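Local structure of 2-Keto-3-deoxy-(6-phospho-)gluconate aldolase (Thermoproteus tenax, 2R94) at residues A[70-75]-A[94-99]; A[3-8]-A[31-36]. The protein is an aldolase of the dihydrodipicolinate synthetase family, a closed eight-stranded parallel beta/alpha (TIM) barrel found as an assembly of four chains. All coordinates share one frame; numbering follows the deposited sequence.

Interaction 1: residues A[70-75]-A[94-99]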
loop_
_atom_site.group_PDB
_atom_site.type_symbol
_atom_site.label_atom_id
_atom_site.label_comp_id
_atom_site.label_asym_id
_atom_site.label_seq_id
_atom_site.Cartn_x
_atom_site.Cartn_y
_atom_site.Cartn_z
ATOM N N GLN A 70 -8.476 -3.114 26.943
ATOM C CA GLN A 70 -7.434 -3.045 25.963
ATOM C C GLN A 70 -6.313 -2.317 26.658
ATOM O O GLN A 70 -6.543 -1.241 27.215
ATOM C CB GLN A 70 -7.923 -2.249 24.743
ATOM C CG GLN A 70 -7.096 -2.513 23.494
ATOM C CD GLN A 70 -5.810 -1.743 23.503
ATOM O OE1 GLN A 70 -5.812 -0.501 23.666
ATOM N NE2 GLN A 70 -4.702 -2.440 23.274
ATOM N N VAL A 71 -5.107 -2.879 26.611
ATOM C CA VAL A 71 -4.050 -2.470 27.526
ATOM C C VAL A 71 -2.776 -1.962 26.861
ATOM O O VAL A 71 -1.827 -1.664 27.543
ATOM C CB VAL A 71 -3.634 -3.631 28.483
ATOM C CG1 VAL A 71 -4.803 -4.177 29.317
ATOM C CG2 VAL A 71 -2.923 -4.740 27.724
ATOM N N ALA A 72 -2.721 -1.852 25.540
ATOM C CA ALA A 72 -1.471 -1.542 24.901
ATOM C C ALA A 72 -0.893 -0.228 25.358
ATOM O O ALA A 72 -1.625 0.714 25.622
ATOM C CB ALA A 72 -1.614 -1.525 23.339
ATOM N N SER A 73 0.434 -0.149 25.384
ATOM C CA SER A 73 1.131 1.101 25.668
ATOM C C SER A 73 2.481 0.922 25.054
ATOM O O SER A 73 2.985 -0.216 25.006
ATOM C CB SER A 73 1.248 1.297 27.181
ATOM O OG SER A 73 2.253 2.236 27.498
ATOM N N LEU A 74 3.087 2.008 24.572
ATOM C CA LEU A 74 4.452 1.920 24.046
ATOM C C LEU A 74 5.483 1.904 25.163
ATOM O O LEU A 74 6.685 1.878 24.908
ATOM C CB LEU A 74 4.740 3.012 23.026
ATOM C CG LEU A 74 3.808 2.881 21.814
ATOM C CD1 LEU A 74 3.946 4.102 20.837
ATOM C CD2 LEU A 74 4.035 1.539 21.118
ATOM N N ASN A 75 5.014 1.950 26.407
ATOM C CA ASN A 75 5.809 1.410 27.521
ATOM C C ASN A 75 5.210 0.095 28.015
ATOM O O ASN A 75 4.159 0.098 28.668
ATOM C CB ASN A 75 5.844 2.383 28.686
ATOM C CG ASN A 75 6.687 1.867 29.859
ATOM O OD1 ASN A 75 7.010 0.691 29.950
ATOM N ND2 ASN A 75 6.993 2.756 30.783
ATOM N N VAL A 94 -8.139 -9.384 28.856
ATOM C CA VAL A 94 -7.421 -8.185 28.436
ATOM C C VAL A 94 -7.079 -8.358 26.953
ATOM O O VAL A 94 -6.991 -9.493 26.453
ATOM C CB VAL A 94 -6.100 -7.943 29.276
ATOM C CG1 VAL A 94 -6.468 -7.614 30.690
ATOM C CG2 VAL A 94 -5.217 -9.163 29.266
ATOM N N ALA A 95 -6.904 -7.253 26.233
ATOM C CA ALA A 95 -6.585 -7.348 24.825
ATOM C C ALA A 95 -5.468 -6.413 24.638
ATOM O O ALA A 95 -5.350 -5.455 25.395
ATOM C CB ALA A 95 -7.739 -6.848 24.000
ATOM N N SER A 96 -4.719 -6.579 23.569
ATOM C CA SER A 96 -3.702 -5.583 23.262
ATOM C C SER A 96 -3.467 -5.498 21.759
ATOM O O SER A 96 -3.328 -6.522 21.110
ATOM C CB SER A 96 -2.351 -5.945 23.929
ATOM O OG SER A 96 -1.407 -4.882 23.687
ATOM N N LEU A 97 -3.366 -4.279 21.262
ATOM C CA LEU A 97 -2.741 -4.011 20.016
ATOM C C LEU A 97 -1.336 -4.568 20.106
ATOM O O LEU A 97 -0.789 -4.685 21.186
ATOM C CB LEU A 97 -2.639 -2.496 19.812
ATOM C CG LEU A 97 -4.016 -1.831 19.655
ATOM C CD1 LEU A 97 -3.854 -0.319 19.892
ATOM C CD2 LEU A 97 -4.404 -2.128 18.225
ATOM N N PRO A 98 -0.778 -4.955 18.960
ATOM C CA PRO A 98 0.646 -5.182 18.884
ATOM C C PRO A 98 1.303 -3.821 19.112
ATOM O O PRO A 98 0.653 -2.785 18.928
ATOM C CB PRO A 98 0.885 -5.584 17.427
ATOM C CG PRO A 98 -0.469 -5.927 16.859
ATOM C CD PRO A 98 -1.481 -5.150 17.680
ATOM N N PRO A 99 2.588 -3.822 19.496
ATOM C CA PRO A 99 3.338 -2.586 19.561
ATOM C C PRO A 99 3.088 -1.823 18.276
ATOM O O PRO A 99 3.251 -2.381 17.184
ATOM C CB PRO A 99 4.803 -3.075 19.654
ATOM C CG PRO A 99 4.596 -4.403 20.502
ATOM C CD PRO A 99 3.382 -5.007 19.881
#

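Interaction 2: residues A[3-8]-A[31-36]. With PYR (pyruvic acid), chain E.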
loop_
_atom_site.group_PDB
_atom_site.type_symbol
_atom_site.label_atom_id
_atom_site.label_comp_id
_atom_site.label_asym_id
_atom_site.label_seq_id
_atom_site.Cartn_x
_atom_site.Cartn_y
_atom_site.Cartn_z
ATOM N N ILE A 3 -22.170 -9.222 20.614
ATOM C CA ILE A 3 -22.008 -7.843 20.217
ATOM C C ILE A 3 -21.153 -7.180 21.302
ATOM O O ILE A 3 -21.606 -7.011 22.442
ATOM C CB ILE A 3 -23.406 -7.153 20.107
ATOM C CG1 ILE A 3 -24.197 -7.785 18.964
ATOM C CG2 ILE A 3 -23.259 -5.597 19.914
ATOM C CD1 ILE A 3 -25.682 -7.273 18.865
ATOM N N VAL A 4 -19.923 -6.813 20.940
ATOM C CA VAL A 4 -18.985 -6.177 21.832
ATOM C C VAL A 4 -18.879 -4.694 21.437
ATOM O O VAL A 4 -18.700 -4.391 20.266
ATOM C CB VAL A 4 -17.592 -6.838 21.639
ATOM C CG1 VAL A 4 -16.592 -6.237 22.616
ATOM C CG2 VAL A 4 -17.696 -8.354 21.821
ATOM N N ALA A 5 -19.039 -3.777 22.379
ATOM C CA ALA A 5 -18.918 -2.362 22.097
ATOM C C ALA A 5 -17.534 -1.911 22.463
ATOM O O ALA A 5 -17.168 -2.004 23.608
ATOM C CB ALA A 5 -19.902 -1.566 22.859
ATOM N N PRO A 6 -16.774 -1.369 21.493
ATOM C CA PRO A 6 -15.516 -0.737 21.857
ATOM C C PRO A 6 -15.963 0.644 22.261
ATOM O O PRO A 6 -16.168 1.499 21.408
ATOM C CB PRO A 6 -14.770 -0.692 20.548
ATOM C CG PRO A 6 -15.897 -0.507 19.514
ATOM C CD PRO A 6 -17.063 -1.260 20.045
ATOM N N VAL A 7 -16.186 0.828 23.560
ATOM C CA VAL A 7 -16.960 1.952 24.088
ATOM C C VAL A 7 -16.141 3.212 24.029
ATOM O O VAL A 7 -14.872 3.164 24.073
ATOM C CB VAL A 7 -17.435 1.610 25.548
ATOM C CG1 VAL A 7 -16.234 1.469 26.482
ATOM C CG2 VAL A 7 -18.460 2.617 26.041
ATOM N N ILE A 8 -16.817 4.340 23.855
ATOM C CA ILE A 8 -16.117 5.613 23.767
ATOM C C ILE A 8 -15.663 5.996 25.182
ATOM O O ILE A 8 -16.298 5.616 26.171
ATOM C CB ILE A 8 -17.037 6.788 23.268
ATOM C CG1 ILE A 8 -18.360 6.765 23.990
ATOM C CG2 ILE A 8 -17.451 6.694 21.774
ATOM C CD1 ILE A 8 -19.263 7.880 23.526
ATOM N N LYS A 31 -29.365 -2.659 25.541
ATOM C CA LYS A 31 -29.880 -2.680 24.163
ATOM C C LYS A 31 -29.173 -3.659 23.272
ATOM O O LYS A 31 -29.168 -3.500 22.060
ATOM C CB LYS A 31 -29.800 -1.298 23.542
ATOM C CG LYS A 31 -30.853 -0.398 24.067
ATOM C CD LYS A 31 -30.754 0.971 23.536
ATOM C CE LYS A 31 -31.694 1.856 24.294
ATOM N NZ LYS A 31 -31.919 3.108 23.488
ATOM N N GLY A 32 -28.578 -4.676 23.857
ATOM C CA GLY A 32 -28.038 -5.750 23.088
ATOM C C GLY A 32 -26.528 -5.885 23.177
ATOM O O GLY A 32 -25.999 -6.892 22.719
ATOM N N VAL A 33 -25.825 -4.904 23.747
ATOM C CA VAL A 33 -24.368 -5.078 23.870
ATOM C C VAL A 33 -24.124 -6.108 24.971
ATOM O O VAL A 33 -24.609 -5.951 26.111
ATOM C CB VAL A 33 -23.625 -3.799 24.246
ATOM C CG1 VAL A 33 -22.150 -4.124 24.484
ATOM C CG2 VAL A 33 -23.773 -2.764 23.182
ATOM N N ASP A 34 -23.424 -7.176 24.608
ATOM C CA ASP A 34 -23.058 -8.218 25.531
ATOM C C ASP A 34 -21.757 -7.930 26.328
ATOM O O ASP A 34 -21.674 -8.243 27.509
ATOM C CB ASP A 34 -22.888 -9.510 24.749
ATOM C CG ASP A 34 -24.154 -9.896 23.993
ATOM O OD1 ASP A 34 -25.226 -10.051 24.644
ATOM O OD2 ASP A 34 -24.079 -10.004 22.742
ATOM N N VAL A 35 -20.749 -7.371 25.681
ATOM C CA VAL A 35 -19.450 -7.219 26.284
ATOM C C VAL A 35 -19.009 -5.781 26.044
ATOM O O VAL A 35 -19.319 -5.218 24.988
ATOM C CB VAL A 35 -18.457 -8.108 25.593
ATOM C CG1 VAL A 35 -17.067 -8.042 26.286
ATOM C CG2 VAL A 35 -18.935 -9.515 25.578
ATOM N N VAL A 36 -18.281 -5.182 26.995
ATOM C CA VAL A 36 -17.751 -3.846 26.845
ATOM C C VAL A 36 -16.240 -3.969 26.658
ATOM O O VAL A 36 -15.548 -4.647 27.442
ATOM C CB VAL A 36 -18.173 -3.022 28.052
ATOM C CG1 VAL A 36 -17.490 -1.680 28.102
ATOM C CG2 VAL A 36 -19.737 -2.818 28.020
HETATM C C PYR E . -12.076 -0.482 18.676
HETATM O O PYR E . -12.550 0.642 18.404
HETATM O OXT PYR E . -11.370 -0.657 19.708
HETATM C CA PYR E . -12.346 -1.498 17.827
HETATM C CB PYR E . -13.198 -1.277 16.606
#

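Interaction 1: residues A[70-75]-A[94-99]
Val71 and Ala95 join two neighbouring strands of the TIM barrel, 67-70 and 93-96, where the first runs out into its loop. Gln70 forms a parallel bridge with Ala95. Val71 N donates a hydrogen bond to Ala95 O at 2.9 Å. Ala95 in turn is bonded through its backbone to Val69, so the ladder continues toward the start of the strands.

The side chain of Val71 can be followed outward over this bond. Its CB stands 4.0 Å from Ala95 O. At CB the chain forks. CG1 turns toward the start of strand 93-96 and meets Val94 CB at 4.0 Å, the two valines crossing at a slant. CG2 is flanked by the N and C of its own residue (chi1 -58°). That places it against Ala95 O at 3.4 Å and beside Ser96 CB at 4.0 Å. Leu117 of helix 107-120 packs on both Val71 and Ser96, so this patch lies between sheet and helix.

Past Val71 the loop still follows the other segment. The methyl of Ala72 points at it, with CB 3.8 Å from Leu97 CB. Farther on, Leu74 CD2 approaches the backbone of Pro99, and Leu74 also packs on Ala47 of a neighbouring subunit.

Ser96 OG lies against Ala72 CB at 3.4 Å. This hydroxyl is also hydrogen-bonded to Tyr113 OH. It donates to Leu97 O over 2.6 Å, in the carbonyl plane and on a lone pair.

Interaction 2: residues A[3-8]-A[31-36]
Ile3 and Asp34 are bonded twice, once through the backbone and once through the carboxylate. Asp34 N donates to Ile3 O at 2.8 Å, and Val35 N adds a weak bond to the same oxygen at 3.4 Å. In return Ile3 N donates to Asp34 OD2 at 3.0 Å, almost straight (172°), on the anti lone pair of that oxygen. The same OD2 makes a salt bridge with Arg209 of helix 202-214, which probably helps keep the carboxylate charged. Further along, Ala5 N reaches Val35 O at 3.0 Å. Val4 with Val35 and Ala5 with Val36 are parallel bridges.

The apolar contacts lie on both faces of the sheet. On one, Val4 and Val35 run side by side and point the same way, with Val4 CG2 3.9 Å from Val35 CB. On the other, Ala5 CB meets Val33 CG1 at 3.8 Å. With chi1 at 64°, Val7 CG1 tucks in against its own backbone and touches Val36 CG1 at 3.8 Å. Phe21 and His24 of helix 20-29 pack on Val7.

One contact is to a ligand. Pro6 CB is in van der Waals contact with C of the bound pyruvic acid at 3.3 Å, and the ligand is hydrogen-bonded to Thr42 OG1. Paired parallel strands, with a ligand at their C-terminal ends, are typical of the TIM barrel and its pocket.

How the interactions relate
Both contacts are buried and belong to one barrel sheet. Interaction 2 joins strands 2-6 and 35-38. Interaction 1 joins the next two strands in order, 67-70 and 93-96, at their C-terminal ends. Their centres are about 19 Å apart, and they do not touch. Interaction 2 is the more central and holds several backbone bonds, plus an aspartate salt-bridged to an arginine. Interaction 1 has a single backbone hydrogen bond across it, with fewer apolar pairs and a serine hydroxyl turned back to its own segment. It also comes against a second subunit, whereas no other protein chain touches interaction 2. The bound pyruvic acid lies near both, against Pro6 and about 6 Å from the Gln70 side chain.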